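Local structure of protein stn1 (3KF6) at the interface of chains A and B. The protein binds single-stranded telomeric DNA and, in an Rpa2-Rpa3-like complex with ten1, is required for telomere maintenance. Numbering follows the deposited sequence. Chains: chain A, Protein stn1; chain B, Protein ten1.

The interface of chains A and B. Residues chain A 55, 71-73, 132, 136; chain B 7, 9, 25, 69, 101.
One face of the A:Trp136 indole takes both B:Leu9 and B:Arg101: methyl CD2 of the leucine lies over the six-membered ring, 3.8 Å from its centroid, and guanidinium nitrogen NH1 of the arginine sits over the five-membered ring, a cation-pi contact. The opposite face is covered near its rim by the backbone oxygen of A:Glu132, one turn earlier in the same helix, 130-153, while B:Arg25 NH1 stands at the edge, in the ring plane. The contact joins the N-terminal part of stn1, its OB-fold domain and the helix 130-153 that follows, to ten1, whose helix 91-103 supplies B:Arg101, in the Rpa2-Rpa3-like heterodimer. The B:Arg101 guanidinium, steeply turned to the indole, clasps the backbone oxygen of A:Asp72 end-on, NH1 and NH2 each 2.9 Å from O; with the chain bent at chi3 (59°), the same group meets both ring and carbonyl. B:Arg25 runs extended from CG to NE past A:Cys73 SG and meets A:Glu132 tip to tip. B:Arg25 NH2 forms a salt bridge to A:Glu132 OE1 at 2.7 Å, approaching from above the carboxylate plane, and NH1 bonds OE2 on the syn side, the two planes 40° apart. At the other end, A:Asp71 OD2 accepts the backbone N-H of B:Ala7 through its syn lone pair, at 2.9 Å and almost straight (175°), and hydroxyl OH of A:Tyr55 through its anti lone pair at 2.6 Å. OD1 takes the backbone N of A:Cys73, so both carboxylate oxygens are engaged. B:Val69 CG1 meets the tyrosine hydroxyl tip to tip, with CG2 over the ring's rim. A water links A:Cys73 O to B:Leu9 N, 2.8 Å from that nitrogen.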
# COMPACT_ATOMS: atom_id res chain seq x y z
N TYR A 55 -2.70 -1.09 1.51
CA TYR A 55 -3.98 -0.63 2.05
C TYR A 55 -5.05 -0.66 0.96
O TYR A 55 -4.74 -0.59 -0.23
CB TYR A 55 -3.86 0.79 2.64
CG TYR A 55 -3.67 1.90 1.63
CD1 TYR A 55 -2.39 2.30 1.23
CD2 TYR A 55 -4.77 2.54 1.06
CE1 TYR A 55 -2.22 3.30 0.26
CE2 TYR A 55 -4.61 3.54 0.09
CZ TYR A 55 -3.33 3.91 -0.30
OH TYR A 55 -3.17 4.85 -1.30
N ASP A 71 -3.14 -0.70 -2.71
CA ASP A 71 -2.01 0.16 -3.02
C ASP A 71 -0.88 -0.09 -2.03
O ASP A 71 -1.09 0.01 -0.82
CB ASP A 71 -2.45 1.63 -2.93
CG ASP A 71 -1.34 2.60 -3.31
OD1 ASP A 71 -0.34 2.15 -3.90
OD2 ASP A 71 -1.48 3.81 -3.05
N ASP A 72 0.30 -0.43 -2.52
CA ASP A 72 1.45 -0.64 -1.64
C ASP A 72 2.49 0.48 -1.84
O ASP A 72 3.63 0.36 -1.40
CB ASP A 72 2.08 -2.02 -1.86
CG ASP A 72 2.68 -2.17 -3.23
OD1 ASP A 72 2.54 -1.24 -4.05
OD2 ASP A 72 3.29 -3.23 -3.50
N CYS A 73 2.06 1.55 -2.51
CA CYS A 73 2.89 2.73 -2.79
C CYS A 73 4.04 2.45 -3.74
O CYS A 73 4.97 3.26 -3.85
CB CYS A 73 3.46 3.31 -1.49
SG CYS A 73 2.21 3.82 -0.29
N GLU A 132 3.41 -3.63 8.17
CA GLU A 132 3.70 -3.12 6.84
C GLU A 132 5.17 -2.91 6.51
O GLU A 132 5.62 -3.32 5.44
CB GLU A 132 2.93 -1.83 6.55
CG GLU A 132 1.79 -2.05 5.58
CD GLU A 132 1.19 -0.75 5.08
OE1 GLU A 132 0.83 0.09 5.91
OE2 GLU A 132 1.09 -0.59 3.85
N TRP A 136 7.54 -4.69 3.64
CA TRP A 136 8.39 -3.99 2.68
C TRP A 136 9.81 -4.55 2.77
O TRP A 136 10.46 -4.75 1.75
CB TRP A 136 8.41 -2.49 2.95
CG TRP A 136 7.07 -1.83 2.90
CD1 TRP A 136 5.96 -2.27 2.23
CD2 TRP A 136 6.69 -0.62 3.56
NE1 TRP A 136 4.91 -1.41 2.43
CE2 TRP A 136 5.33 -0.39 3.25
CE3 TRP A 136 7.36 0.29 4.38
CZ2 TRP A 136 4.63 0.72 3.74
CZ3 TRP A 136 6.66 1.39 4.87
CH2 TRP A 136 5.31 1.59 4.54
N ALA B 7 0.01 5.99 -4.15
CA ALA B 7 0.62 7.01 -3.31
C ALA B 7 2.15 6.91 -3.28
O ALA B 7 2.72 5.82 -3.40
CB ALA B 7 0.06 6.91 -1.89
N LEU B 9 5.30 7.07 -1.12
CA LEU B 9 5.68 6.94 0.28
C LEU B 9 6.88 7.83 0.55
O LEU B 9 7.97 7.59 0.04
CB LEU B 9 6.02 5.48 0.58
CG LEU B 9 6.39 5.12 2.02
CD1 LEU B 9 5.23 5.42 2.96
CD2 LEU B 9 6.76 3.64 2.07
N ARG B 25 1.84 9.48 0.85
CA ARG B 25 1.60 8.75 2.09
C ARG B 25 2.77 9.04 3.02
O ARG B 25 3.93 8.91 2.63
CB ARG B 25 1.48 7.24 1.87
CG ARG B 25 1.42 6.52 3.22
CD ARG B 25 1.35 5.01 3.11
NE ARG B 25 1.66 4.40 4.40
CZ ARG B 25 1.47 3.11 4.68
NH1 ARG B 25 0.97 2.30 3.76
NH2 ARG B 25 1.78 2.64 5.88
N VAL B 69 -2.74 9.54 4.10
CA VAL B 69 -2.74 9.39 2.65
C VAL B 69 -3.54 10.61 2.21
O VAL B 69 -4.66 10.82 2.69
CB VAL B 69 -3.45 8.12 2.15
CG1 VAL B 69 -3.52 8.16 0.61
CG2 VAL B 69 -2.69 6.89 2.59
N ARG B 101 13.16 1.88 0.32
CA ARG B 101 12.26 1.79 -0.82
C ARG B 101 12.50 2.89 -1.85
O ARG B 101 12.27 2.69 -3.03
CB ARG B 101 10.80 1.84 -0.36
CG ARG B 101 10.37 0.59 0.36
CD ARG B 101 8.87 0.52 0.47
NE ARG B 101 8.22 0.55 -0.84
CZ ARG B 101 6.91 0.44 -1.02
NH1 ARG B 101 6.11 0.29 0.03
NH2 ARG B 101 6.39 0.50 -2.24
O HOH W 1 6.50 5.26 -2.91